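Local coordinates for glucose-1-phosphate uridylyltransferase (Sphingomonas elodea, PDB 2UX8), which probably catalyses the transfer of a uridylyl group from UTP to alpha-D-glucose 1-phosphate, giving UDP-glucose and diphosphate, at residues C[36-41]-C[138-143]; C[109-114]-C[127-132]; C[166-171]-C[180-185]; C[277-282]-C[286-291]. All blocks are in the same frame, centred on the assembly; numbering follows the deposited sequence.

Contact 1: C[36-41]-C[138-143]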
loop_
_atom_site.group_PDB
_atom_site.type_symbol
_atom_site.label_atom_id
_atom_site.label_comp_id
_atom_site.label_asym_id
_atom_site.label_seq_id
_atom_site.Cartn_x
_atom_site.Cartn_y
_atom_site.Cartn_z
ATOM N N PRO C 36 7.187 -7.682 -6.192
ATOM C CA PRO C 36 8.597 -7.793 -5.829
ATOM C C PRO C 36 9.144 -9.114 -6.379
ATOM O O PRO C 36 8.487 -10.161 -6.304
ATOM C CB PRO C 36 8.565 -7.775 -4.307
ATOM C CG PRO C 36 7.323 -6.978 -3.999
ATOM C CD PRO C 36 6.340 -7.482 -5.009
ATOM N N LYS C 37 10.330 -9.045 -6.965
ATOM C CA LYS C 37 11.010 -10.203 -7.519
ATOM C C LYS C 37 11.161 -11.269 -6.436
ATOM O O LYS C 37 11.025 -12.462 -6.691
ATOM C CB LYS C 37 12.381 -9.740 -8.012
ATOM C CG LYS C 37 13.415 -10.814 -8.166
ATOM C CD LYS C 37 13.137 -11.672 -9.370
ATOM C CE LYS C 37 14.287 -12.630 -9.610
ATOM N NZ LYS C 37 15.582 -11.925 -9.889
ATOM N N GLU C 38 11.426 -10.809 -5.220
ATOM C CA GLU C 38 11.623 -11.693 -4.087
ATOM C C GLU C 38 10.370 -12.469 -3.714
ATOM O O GLU C 38 10.418 -13.388 -2.900
ATOM C CB GLU C 38 12.110 -10.889 -2.876
ATOM C CG GLU C 38 13.407 -10.107 -3.088
ATOM C CD GLU C 38 13.184 -8.700 -3.638
ATOM O OE1 GLU C 38 12.044 -8.209 -3.573
ATOM O OE2 GLU C 38 14.153 -8.072 -4.117
ATOM N N MET C 39 9.245 -12.093 -4.306
ATOM C CA MET C 39 7.988 -12.752 -4.015
ATOM C C MET C 39 7.620 -13.803 -5.050
ATOM O O MET C 39 6.620 -14.495 -4.889
ATOM C CB MET C 39 6.870 -11.727 -3.917
ATOM C CG MET C 39 6.962 -10.820 -2.731
ATOM S SD MET C 39 6.782 -11.731 -1.224
ATOM C CE MET C 39 5.078 -12.156 -1.289
ATOM N N LEU C 40 8.409 -13.922 -6.116
ATOM C CA LEU C 40 8.116 -14.938 -7.121
ATOM C C LEU C 40 8.176 -16.276 -6.411
ATOM O O LEU C 40 9.057 -16.522 -5.585
ATOM C CB LEU C 40 9.114 -14.900 -8.280
ATOM C CG LEU C 40 9.043 -13.659 -9.176
ATOM C CD1 LEU C 40 9.854 -13.892 -10.437
ATOM C CD2 LEU C 40 7.605 -13.375 -9.548
ATOM N N PRO C 41 7.224 -17.155 -6.712
ATOM C CA PRO C 41 7.174 -18.474 -6.072
ATOM C C PRO C 41 7.966 -19.598 -6.696
ATOM O O PRO C 41 8.029 -19.715 -7.921
ATOM C CB PRO C 41 5.689 -18.799 -6.090
ATOM C CG PRO C 41 5.269 -18.220 -7.435
ATOM C CD PRO C 41 6.015 -16.896 -7.514
ATOM N N LEU C 138 21.876 -12.898 3.027
ATOM C CA LEU C 138 21.325 -13.860 2.083
ATOM C C LEU C 138 20.632 -13.178 0.915
ATOM O O LEU C 138 19.768 -12.320 1.090
ATOM C CB LEU C 138 20.337 -14.810 2.783
ATOM C CG LEU C 138 20.837 -15.599 4.001
ATOM C CD1 LEU C 138 20.825 -14.714 5.229
ATOM C CD2 LEU C 138 19.957 -16.809 4.235
ATOM N N LEU C 139 21.034 -13.567 -0.285
ATOM C CA LEU C 139 20.445 -13.024 -1.485
ATOM C C LEU C 139 19.453 -14.083 -1.959
ATOM O O LEU C 139 19.845 -15.111 -2.509
ATOM C CB LEU C 139 21.536 -12.791 -2.534
ATOM C CG LEU C 139 22.890 -12.220 -2.078
ATOM C CD1 LEU C 139 23.733 -11.883 -3.316
ATOM C CD2 LEU C 139 22.700 -10.990 -1.226
ATOM N N PRO C 140 18.151 -13.849 -1.743
ATOM C CA PRO C 140 17.103 -14.794 -2.148
ATOM C C PRO C 140 17.089 -15.302 -3.596
ATOM O O PRO C 140 16.585 -16.392 -3.851
ATOM C CB PRO C 140 15.809 -14.085 -1.737
ATOM C CG PRO C 140 16.211 -12.640 -1.570
ATOM C CD PRO C 140 17.582 -12.713 -1.002
ATOM N N ASP C 141 17.635 -14.541 -4.539
ATOM C CA ASP C 141 17.676 -15.000 -5.931
ATOM C C ASP C 141 18.486 -16.287 -6.050
ATOM O O ASP C 141 18.291 -17.069 -6.979
ATOM C CB ASP C 141 18.295 -13.949 -6.845
ATOM C CG ASP C 141 17.256 -13.061 -7.502
ATOM O OD1 ASP C 141 16.060 -13.178 -7.165
ATOM O OD2 ASP C 141 17.642 -12.239 -8.359
ATOM N N ASP C 142 19.415 -16.493 -5.122
ATOM C CA ASP C 142 20.215 -17.707 -5.119
ATOM C C ASP C 142 19.455 -18.753 -4.303
ATOM O O ASP C 142 19.560 -18.824 -3.073
ATOM C CB ASP C 142 21.606 -17.433 -4.535
ATOM C CG ASP C 142 22.573 -16.900 -5.580
ATOM O OD1 ASP C 142 23.563 -16.234 -5.220
ATOM O OD2 ASP C 142 22.340 -17.158 -6.778
ATOM N N PHE C 143 18.656 -19.537 -5.020
ATOM C CA PHE C 143 17.844 -20.581 -4.427
ATOM C C PHE C 143 18.773 -21.760 -4.110
ATOM O O PHE C 143 19.331 -22.399 -5.010
ATOM C CB PHE C 143 16.744 -20.971 -5.422
ATOM C CG PHE C 143 15.765 -21.960 -4.884
ATOM C CD1 PHE C 143 14.839 -21.590 -3.923
ATOM C CD2 PHE C 143 15.822 -23.293 -5.283
ATOM C CE1 PHE C 143 13.989 -22.541 -3.358
ATOM C CE2 PHE C 143 14.978 -24.245 -4.722
ATOM C CZ PHE C 143 14.062 -23.869 -3.758
#
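Lys37, next to Pro36 at the start of a single 3-10 turn, reaches across to Asp141 and forms a salt bridge, with Lys37 NZ 2.6 Å from Asp141 OD2. Lys37 NZ meets Asp141 OD2 on its syn side, 27° out of the carboxylate plane, and Asp141 OD1 lies 3.0 Å from Lys37 NZ. CG of Lys37 stands anti to the backbone N (chi1 159°), and bends at chi2 and chi4 then turn the chain so that CE and NZ come alongside the carboxylate and the two side chains cross at about a right angle. A methionine here would probably leave the Asp141 carboxylate without its positive mate and free to turn. Glu38 comes next and adds an apolar touch: its CG meets CG of Pro140 at 4.1 Å, the chain then bending at chi2, while OE1 makes a long, weak ion pair with Lys71. Pro140 and Asp141 are the inner residues of a type I turn from Leu139 to Asp142, closed by Asp142 N to Leu139 O at 3.0 Å. In this GT-A nucleotidyltransferase the Pro-Lys pair closes the glycine-rich signature loop that follows strand 16-21, and the facing turn carries Leu139 and Asp142 of the glucose 1-phosphate pocket. Asp142 itself is held by Arg261 and by the backbone N of Gly214. Met39 keeps the 3-10 turn wound by a bond from its N to Pro36 O, 2.9 Å long. Beyond it, Leu40 packs on Pro41 of the second subunit.

Contact 2: C[109-114]-C[127-132]; sequences AYVRQQ and RDIVGD
Ala109 and Ile129 mark the closest backbone approach, their CA atoms 8.6 Å apart, where the single-turn helix 127-130 lies over one face of the strand 109-112. The distance leaves the meeting entirely to side chains. Ile129 carries it alone from the helix: its CD1 reaches CG1 of Val111 at 3.8 Å and touches CB of Ala109 more loosely, at 4.5 Å. CG1 of Ile129 is anti to its own carbonyl carbon (chi1 -46°), which brings CD1 to the strand, and the isoleucine and Val111 lie alongside, pointing opposite ways. All three residues are buried, and the contact is purely apolar. Tyr110, between the two strand residues, points to the other face, where its ring meets that of Phe65. Gly131 ends the helix with a positive phi of 81°, a conformation that favours glycine, and its N still bonds to Arg127 O at 3.1 Å. Lys16 NZ donates a hydrogen bond to Ile129 O, tying the last turn to strand 16-21. Along the strand's edge, Ala109, Tyr110 and Val111 pair antiparallel with a strand of the third subunit, and Arg112 forms salt bridges to Asp76 and Asp79 of that subunit. Helix on sheet is the arrangement of an alpha/beta domain of Rossmann-like topology: here the helix belongs to the beta-alpha-beta crossover from strand 108-112 to strand 135-138, with a sheet that continues into another subunit.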
loop_
_atom_site.group_PDB
_atom_site.type_symbol
_atom_site.label_atom_id
_atom_site.label_comp_id
_atom_site.label_asym_id
_atom_site.label_seq_id
_atom_site.Cartn_x
_atom_site.Cartn_y
_atom_site.Cartn_z
ATOM N N ALA C 109 12.764 -6.843 11.068
ATOM C CA ALA C 109 12.807 -5.394 11.004
ATOM C C ALA C 109 13.036 -4.955 9.569
ATOM O O ALA C 109 13.725 -5.636 8.811
ATOM C CB ALA C 109 13.911 -4.878 11.901
ATOM N N TYR C 110 12.437 -3.824 9.198
ATOM C CA TYR C 110 12.572 -3.279 7.848
ATOM C C TYR C 110 13.197 -1.895 7.854
ATOM O O TYR C 110 12.932 -1.090 8.749
ATOM C CB TYR C 110 11.213 -3.135 7.154
ATOM C CG TYR C 110 10.356 -4.363 7.139
ATOM C CD1 TYR C 110 9.628 -4.738 8.261
ATOM C CD2 TYR C 110 10.272 -5.159 5.999
ATOM C CE1 TYR C 110 8.830 -5.892 8.250
ATOM C CE2 TYR C 110 9.480 -6.312 5.972
ATOM C CZ TYR C 110 8.761 -6.672 7.100
ATOM O OH TYR C 110 7.966 -7.800 7.071
ATOM N N VAL C 111 14.020 -1.625 6.847
ATOM C CA VAL C 111 14.629 -0.315 6.686
ATOM C C VAL C 111 14.658 -0.035 5.199
ATOM O O VAL C 111 15.026 -0.899 4.406
ATOM C CB VAL C 111 16.054 -0.239 7.245
ATOM C CG1 VAL C 111 16.016 -0.499 8.724
ATOM C CG2 VAL C 111 16.969 -1.218 6.533
ATOM N N ARG C 112 14.241 1.166 4.819
ATOM C CA ARG C 112 14.205 1.551 3.416
ATOM C C ARG C 112 15.582 1.940 2.909
ATOM O O ARG C 112 16.296 2.712 3.547
ATOM C CB ARG C 112 13.231 2.716 3.224
ATOM C CG ARG C 112 11.808 2.386 3.610
ATOM C CD ARG C 112 11.175 1.427 2.615
ATOM N NE ARG C 112 10.318 2.122 1.659
ATOM C CZ ARG C 112 8.988 2.155 1.729
ATOM N NH1 ARG C 112 8.357 1.524 2.712
ATOM N NH2 ARG C 112 8.287 2.824 0.820
ATOM N N GLN C 113 15.945 1.402 1.755
ATOM C CA GLN C 113 17.238 1.670 1.148
ATOM C C GLN C 113 17.260 3.066 0.553
ATOM O O GLN C 113 18.320 3.685 0.425
ATOM C CB GLN C 113 17.512 0.655 0.057
ATOM C CG GLN C 113 18.873 0.781 -0.535
ATOM C CD GLN C 113 19.033 -0.052 -1.779
ATOM O OE1 GLN C 113 18.125 -0.120 -2.614
ATOM N NE2 GLN C 113 20.196 -0.677 -1.930
ATOM N N GLN C 114 16.072 3.540 0.183
ATOM C CA GLN C 114 15.871 4.864 -0.396
ATOM C C GLN C 114 16.414 5.023 -1.798
ATOM O O GLN C 114 15.687 5.416 -2.698
ATOM C CB GLN C 114 16.472 5.934 0.506
ATOM C CG GLN C 114 15.720 6.125 1.805
ATOM C CD GLN C 114 16.350 7.185 2.676
ATOM O OE1 GLN C 114 17.145 8.003 2.201
ATOM N NE2 GLN C 114 15.992 7.191 3.953
ATOM N N ARG C 127 23.576 -1.218 9.356
ATOM C CA ARG C 127 24.624 -0.937 10.329
ATOM C C ARG C 127 24.191 -0.778 11.777
ATOM O O ARG C 127 24.736 -1.434 12.672
ATOM C CB ARG C 127 25.409 0.301 9.901
ATOM C CG ARG C 127 24.555 1.506 9.620
ATOM C CD ARG C 127 25.332 2.573 8.880
ATOM N NE ARG C 127 24.435 3.444 8.127
ATOM C CZ ARG C 127 23.703 4.408 8.668
ATOM N NH1 ARG C 127 23.765 4.634 9.971
ATOM N NH2 ARG C 127 22.902 5.145 7.917
ATOM N N ASP C 128 23.209 0.079 12.017
ATOM C CA ASP C 128 22.783 0.330 13.381
ATOM C C ASP C 128 21.949 -0.764 14.029
ATOM O O ASP C 128 21.849 -0.826 15.253
ATOM C CB ASP C 128 22.062 1.683 13.454
ATOM C CG ASP C 128 23.009 2.862 13.212
ATOM O OD1 ASP C 128 24.156 2.807 13.704
ATOM O OD2 ASP C 128 22.611 3.845 12.551
ATOM N N ILE C 129 21.355 -1.632 13.219
ATOM C CA ILE C 129 20.544 -2.707 13.769
ATOM C C ILE C 129 21.432 -3.895 14.135
ATOM O O ILE C 129 21.118 -4.665 15.038
ATOM C CB ILE C 129 19.464 -3.140 12.770
ATOM C CG1 ILE C 129 18.791 -1.885 12.206
ATOM C CG2 ILE C 129 18.466 -4.075 13.439
ATOM C CD1 ILE C 129 17.318 -1.996 11.979
ATOM N N VAL C 130 22.555 -4.022 13.441
ATOM C CA VAL C 130 23.480 -5.107 13.687
ATOM C C VAL C 130 24.398 -4.780 14.857
ATOM O O VAL C 130 24.513 -5.574 15.790
ATOM C CB VAL C 130 24.280 -5.401 12.438
ATOM C CG1 VAL C 130 25.408 -6.365 12.766
ATOM C CG2 VAL C 130 23.339 -5.993 11.377
ATOM N N GLY C 131 25.050 -3.622 14.806
ATOM C CA GLY C 131 25.888 -3.198 15.918
ATOM C C GLY C 131 27.265 -3.808 15.948
ATOM O O GLY C 131 27.961 -3.795 14.935
ATOM N N ASP C 132 27.688 -4.295 17.108
ATOM C CA ASP C 132 28.985 -4.947 17.186
ATOM C C ASP C 132 28.686 -6.436 17.256
ATOM O O ASP C 132 28.952 -7.086 18.261
ATOM C CB ASP C 132 29.768 -4.552 18.438
ATOM C CG ASP C 132 31.276 -4.664 18.239
ATOM O OD1 ASP C 132 31.973 -5.012 19.208
ATOM O OD2 ASP C 132 31.770 -4.393 17.120
#

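Contact 3: C[166-171]-C[180-185]; sequences ICAEEV and GIITPG. With G1P (1-O-phosphono-alpha-D-glucopyranose), chain K.
Ile166 and Ile182 meet end on, their CD1 methyls 3.6 Å apart. CG1 of Ile166 sits between its backbone N and carbonyl carbon (chi1 51°), which, with CB already directed at the other strand, carries CD1 to Ile182. Ile182 sends its own CG1 anti to the carbonyl carbon, chi1 -59°, and the CD1 that ends this branch also covers Ala168, at 4.1 Å from CB. One isoleucine methyl thus bridges two residues of the facing strand that point to the same side. The strands are not hydrogen-bonded neighbours: in the mixed sheet of this GT-A fold, strand 164-170 pairs with 210-213, 215-218 and 252-256, whereas strand 181-188 pairs with 191-198, so the two strands meet through side chains alone, with Leu210 also against Ile182. The start of the second segment reaches the substrate. Gly180 gives its N-H to O4 of glucose 1-phosphate in a nearly straight bond, 3.0 Å from N to O4 with an angle of 168° at the hydrogen. The lack of a side chain on Gly180 fits the site, where O3 of the sugar lies close against the glycine. Glu199 and the backbone O of Val212 also hold the ligand.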
loop_
_atom_site.group_PDB
_atom_site.type_symbol
_atom_site.label_atom_id
_atom_site.label_comp_id
_atom_site.label_asym_id
_atom_site.label_seq_id
_atom_site.Cartn_x
_atom_site.Cartn_y
_atom_site.Cartn_z
ATOM N N ILE C 166 31.862 -17.421 3.162
ATOM C CA ILE C 166 31.027 -17.156 2.003
ATOM C C ILE C 166 30.830 -18.462 1.261
ATOM O O ILE C 166 31.671 -19.348 1.326
ATOM C CB ILE C 166 31.684 -16.142 1.046
ATOM C CG1 ILE C 166 33.112 -16.585 0.734
ATOM C CG2 ILE C 166 31.662 -14.747 1.661
ATOM C CD1 ILE C 166 33.805 -15.746 -0.311
ATOM N N CYS C 167 29.711 -18.589 0.567
ATOM C CA CYS C 167 29.449 -19.796 -0.194
ATOM C C CYS C 167 30.248 -19.710 -1.490
ATOM O O CYS C 167 30.235 -18.684 -2.176
ATOM C CB CYS C 167 27.964 -19.919 -0.505
ATOM S SG CYS C 167 27.544 -21.483 -1.248
ATOM N N ALA C 168 30.954 -20.786 -1.818
ATOM C CA ALA C 168 31.769 -20.820 -3.024
ATOM C C ALA C 168 31.295 -21.912 -3.957
ATOM O O ALA C 168 30.811 -22.959 -3.515
ATOM C CB ALA C 168 33.233 -21.030 -2.662
ATOM N N GLU C 169 31.462 -21.657 -5.251
ATOM C CA GLU C 169 31.018 -22.586 -6.273
ATOM C C GLU C 169 31.826 -22.430 -7.562
ATOM O O GLU C 169 32.005 -21.317 -8.063
ATOM C CB GLU C 169 29.533 -22.329 -6.535
ATOM C CG GLU C 169 28.842 -23.250 -7.511
ATOM C CD GLU C 169 27.389 -22.861 -7.689
ATOM O OE1 GLU C 169 26.689 -22.727 -6.657
ATOM O OE2 GLU C 169 26.952 -22.685 -8.848
ATOM N N GLU C 170 32.326 -23.553 -8.077
ATOM C CA GLU C 170 33.102 -23.564 -9.318
ATOM C C GLU C 170 32.186 -23.157 -10.461
ATOM O O GLU C 170 31.104 -23.716 -10.633
ATOM C CB GLU C 170 33.660 -24.966 -9.588
ATOM C CG GLU C 170 34.914 -25.316 -8.808
ATOM C CD GLU C 170 36.113 -24.532 -9.281
ATOM O OE1 GLU C 170 36.428 -24.607 -10.487
ATOM O OE2 GLU C 170 36.741 -23.840 -8.455
ATOM N N VAL C 171 32.623 -22.187 -11.250
ATOM C CA VAL C 171 31.819 -21.715 -12.362
ATOM C C VAL C 171 32.612 -21.773 -13.664
ATOM O O VAL C 171 33.836 -21.670 -13.659
ATOM C CB VAL C 171 31.340 -20.267 -12.095
ATOM C CG1 VAL C 171 32.162 -19.274 -12.885
ATOM C CG2 VAL C 171 29.882 -20.141 -12.429
ATOM N N GLY C 180 32.126 -12.425 -8.136
ATOM C CA GLY C 180 33.307 -11.974 -7.434
ATOM C C GLY C 180 34.126 -13.246 -7.439
ATOM O O GLY C 180 33.581 -14.322 -7.175
ATOM N N ILE C 181 35.413 -13.156 -7.751
ATOM C CA ILE C 181 36.222 -14.363 -7.800
ATOM C C ILE C 181 37.203 -14.501 -6.651
ATOM O O ILE C 181 37.810 -13.527 -6.214
ATOM C CB ILE C 181 36.958 -14.456 -9.146
ATOM C CG1 ILE C 181 35.930 -14.641 -10.264
ATOM C CG2 ILE C 181 37.937 -15.618 -9.140
ATOM C CD1 ILE C 181 35.081 -15.903 -10.116
ATOM N N ILE C 182 37.347 -15.728 -6.169
ATOM C CA ILE C 182 38.234 -16.022 -5.058
ATOM C C ILE C 182 39.591 -16.556 -5.497
ATOM O O ILE C 182 39.695 -17.305 -6.466
ATOM C CB ILE C 182 37.608 -17.080 -4.138
ATOM C CG1 ILE C 182 36.261 -16.584 -3.611
ATOM C CG2 ILE C 182 38.567 -17.421 -3.007
ATOM C CD1 ILE C 182 35.459 -17.640 -2.867
ATOM N N THR C 183 40.628 -16.150 -4.772
ATOM C CA THR C 183 41.991 -16.617 -5.003
ATOM C C THR C 183 42.125 -17.639 -3.871
ATOM O O THR C 183 42.334 -17.274 -2.716
ATOM C CB THR C 183 42.999 -15.470 -4.823
ATOM O OG1 THR C 183 42.695 -14.428 -5.758
ATOM C CG2 THR C 183 44.414 -15.956 -5.061
ATOM N N PRO C 184 41.990 -18.934 -4.192
ATOM C CA PRO C 184 42.066 -20.034 -3.226
ATOM C C PRO C 184 43.397 -20.354 -2.579
ATOM O O PRO C 184 44.457 -20.194 -3.183
ATOM C CB PRO C 184 41.546 -21.215 -4.026
ATOM C CG PRO C 184 42.153 -20.962 -5.355
ATOM C CD PRO C 184 41.912 -19.467 -5.565
ATOM N N GLY C 185 43.310 -20.828 -1.339
ATOM C CA GLY C 185 44.474 -21.222 -0.573
ATOM C C GLY C 185 44.286 -22.680 -0.210
ATOM O O GLY C 185 43.869 -23.480 -1.044
HETATM C C1 G1P K . 26.994 -10.024 -5.831
HETATM C C2 G1P K . 28.465 -9.924 -5.379
HETATM C C3 G1P K . 29.310 -10.877 -6.241
HETATM C C4 G1P K . 28.792 -12.294 -6.016
HETATM C C5 G1P K . 27.309 -12.340 -6.448
HETATM C C6 G1P K . 26.759 -13.756 -6.212
HETATM O O1 G1P K . 26.895 -9.589 -7.206
HETATM O O2 G1P K . 28.915 -8.582 -5.556
HETATM O O3 G1P K . 30.671 -10.805 -5.839
HETATM O O4 G1P K . 29.560 -13.203 -6.805
HETATM O O5 G1P K . 26.527 -11.401 -5.657
HETATM O O6 G1P K . 25.384 -13.829 -6.594
HETATM P P G1P K . 25.338 -9.496 -7.659
HETATM O O1P G1P K . 24.585 -8.579 -6.767
HETATM O O2P G1P K . 25.267 -8.977 -9.172
HETATM O O3P G1P K . 24.659 -10.957 -7.604
#

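Contact 4: C[277-282]-C[286-291]; sequences VALSRP and PAVRAF
Leu279 and Arg289 bring the backbones closest, with CA atoms 6.9 Å apart, and Pro282 and Pro286 follow at 7.6 Å. The two segments belong to helix 267-279 with the residues after it and to helix 285-295, consecutive C-terminal helices joined by a short turn and set at an angle to each other. Ala278 turns its CB to CG2 of Val288 at 4.2 Å. Leu279 lays CD2 against the second helix, 4.4 Å from CG1 of Val288 and 4.3 Å from CB of Arg289. These loose methyl contacts form a small apolar patch, which Ile271 of the second subunit covers by packing on both Ala278 and Val288. Nearer the turn, the ring of Pro286 sets its CD and CG against the carbonyl oxygen of Pro282. The long polar chains are engaged away from this patch: Arg281 forms a salt bridge with Asp44, while Arg289 pairs through NE with Glu285 and gives NH1 to Leu296 O of the second subunit. The contact joins the last two helices to each other and to the neighbouring copy, well away from the substrate. On the first segment, Val277 O is gripped twice by one residue: Ser280 N lies 3.0 Å away, and Ser280 OG donates to it at 2.8 Å, tilted 20° from the carbonyl plane.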
loop_
_atom_site.group_PDB
_atom_site.type_symbol
_atom_site.label_atom_id
_atom_site.label_comp_id
_atom_site.label_asym_id
_atom_site.label_seq_id
_atom_site.Cartn_x
_atom_site.Cartn_y
_atom_site.Cartn_z
ATOM N N VAL C 277 12.001 -28.740 -7.385
ATOM C CA VAL C 277 11.227 -28.823 -6.154
ATOM C C VAL C 277 9.936 -29.606 -6.348
ATOM O O VAL C 277 9.547 -30.379 -5.487
ATOM C CB VAL C 277 10.914 -27.408 -5.610
ATOM C CG1 VAL C 277 10.096 -27.490 -4.325
ATOM C CG2 VAL C 277 12.216 -26.666 -5.362
ATOM N N ALA C 278 9.272 -29.414 -7.478
ATOM C CA ALA C 278 8.035 -30.136 -7.736
ATOM C C ALA C 278 8.319 -31.637 -7.836
ATOM O O ALA C 278 7.513 -32.442 -7.392
ATOM C CB ALA C 278 7.372 -29.624 -9.015
ATOM N N LEU C 279 9.460 -32.020 -8.405
ATOM C CA LEU C 279 9.784 -33.445 -8.518
ATOM C C LEU C 279 10.059 -34.062 -7.154
ATOM O O LEU C 279 9.969 -35.279 -6.986
ATOM C CB LEU C 279 11.001 -33.672 -9.408
ATOM C CG LEU C 279 10.749 -33.458 -10.892
ATOM C CD1 LEU C 279 12.042 -33.702 -11.646
ATOM C CD2 LEU C 279 9.642 -34.395 -11.371
ATOM N N SER C 280 10.387 -33.223 -6.181
ATOM C CA SER C 280 10.684 -33.707 -4.842
ATOM C C SER C 280 9.437 -33.745 -3.965
ATOM O O SER C 280 9.496 -34.161 -2.809
ATOM C CB SER C 280 11.738 -32.821 -4.173
ATOM O OG SER C 280 11.145 -31.658 -3.629
ATOM N N ARG C 281 8.309 -33.306 -4.511
ATOM C CA ARG C 281 7.050 -33.292 -3.764
ATOM C C ARG C 281 6.179 -34.507 -4.070
ATOM O O ARG C 281 5.727 -34.697 -5.206
ATOM C CB ARG C 281 6.244 -32.035 -4.090
ATOM C CG ARG C 281 6.875 -30.725 -3.675
ATOM C CD ARG C 281 6.930 -30.584 -2.171
ATOM N NE ARG C 281 7.298 -29.228 -1.769
ATOM C CZ ARG C 281 6.496 -28.172 -1.872
ATOM N NH1 ARG C 281 5.267 -28.304 -2.365
ATOM N NH2 ARG C 281 6.932 -26.981 -1.482
ATOM N N PRO C 282 5.909 -35.330 -3.048
ATOM C CA PRO C 282 5.100 -36.550 -3.111
ATOM C C PRO C 282 3.823 -36.391 -3.921
ATOM O O PRO C 282 3.488 -37.224 -4.776
ATOM C CB PRO C 282 4.780 -36.817 -1.642
ATOM C CG PRO C 282 5.974 -36.306 -0.940
ATOM C CD PRO C 282 6.240 -35.004 -1.651
ATOM N N PRO C 286 4.328 -37.224 -9.417
ATOM C CA PRO C 286 3.715 -38.140 -10.374
ATOM C C PRO C 286 3.196 -37.396 -11.606
ATOM O O PRO C 286 3.593 -37.692 -12.744
ATOM C CB PRO C 286 2.592 -38.767 -9.564
ATOM C CG PRO C 286 3.144 -38.788 -8.184
ATOM C CD PRO C 286 3.745 -37.408 -8.076
ATOM N N ALA C 287 2.326 -36.418 -11.370
ATOM C CA ALA C 287 1.729 -35.635 -12.448
ATOM C C ALA C 287 2.742 -34.834 -13.250
ATOM O O ALA C 287 2.721 -34.832 -14.485
ATOM C CB ALA C 287 0.681 -34.708 -11.877
ATOM N N VAL C 288 3.628 -34.145 -12.545
ATOM C CA VAL C 288 4.649 -33.342 -13.211
ATOM C C VAL C 288 5.615 -34.193 -14.028
ATOM O O VAL C 288 5.972 -33.823 -15.148
ATOM C CB VAL C 288 5.446 -32.498 -12.199
ATOM C CG1 VAL C 288 6.499 -31.689 -12.908
ATOM C CG2 VAL C 288 4.516 -31.574 -11.471
ATOM N N ARG C 289 6.044 -35.322 -13.464
ATOM C CA ARG C 289 6.950 -36.228 -14.164
ATOM C C ARG C 289 6.287 -36.663 -15.472
ATOM O O ARG C 289 6.840 -36.471 -16.553
ATOM C CB ARG C 289 7.258 -37.455 -13.286
ATOM C CG ARG C 289 8.068 -38.542 -13.976
ATOM C CD ARG C 289 8.313 -39.723 -13.073
ATOM N NE ARG C 289 9.303 -39.446 -12.041
ATOM C CZ ARG C 289 10.593 -39.269 -12.287
ATOM N NH1 ARG C 289 11.049 -39.341 -13.535
ATOM N NH2 ARG C 289 11.421 -39.027 -11.284
ATOM N N ALA C 290 5.086 -37.225 -15.352
ATOM C CA ALA C 290 4.314 -37.700 -16.498
ATOM C C ALA C 290 4.246 -36.651 -17.598
ATOM O O ALA C 290 4.450 -36.950 -18.776
ATOM C CB ALA C 290 2.905 -38.071 -16.055
ATOM N N PHE C 291 3.944 -35.422 -17.200
ATOM C CA PHE C 291 3.836 -34.321 -18.141
ATOM C C PHE C 291 5.174 -33.958 -18.774
ATOM O O PHE C 291 5.280 -33.822 -19.991
ATOM C CB PHE C 291 3.266 -33.099 -17.437
ATOM C CG PHE C 291 3.216 -31.885 -18.303
ATOM C CD1 PHE C 291 2.154 -31.688 -19.173
ATOM C CD2 PHE C 291 4.246 -30.951 -18.275
ATOM C CE1 PHE C 291 2.111 -30.582 -20.004
ATOM C CE2 PHE C 291 4.212 -29.838 -19.108
ATOM C CZ PHE C 291 3.138 -29.656 -19.974
#

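Overall arrangement
Contacts 1, 2 and 3 are buried in the nucleotidyltransferase domain, whereas contact 4 lies far out, its centre about 26 Å from that of the chain, and is only partly buried. Contact 1, the most central, is the one built on a salt bridge; contacts 2 and 3 are small apolar meetings on distant parts of the same mixed sheet, their centres about 28 Å apart. Contacts 1 and 3 border the glucose 1-phosphate site. Contact 2 is nested within the chain loop that contact 1 closes. Phe143 CZ touches Val277 CG2 at 3.7 Å, linking contacts 1 and 4, and both meet the second subunit; contact 2 faces the third.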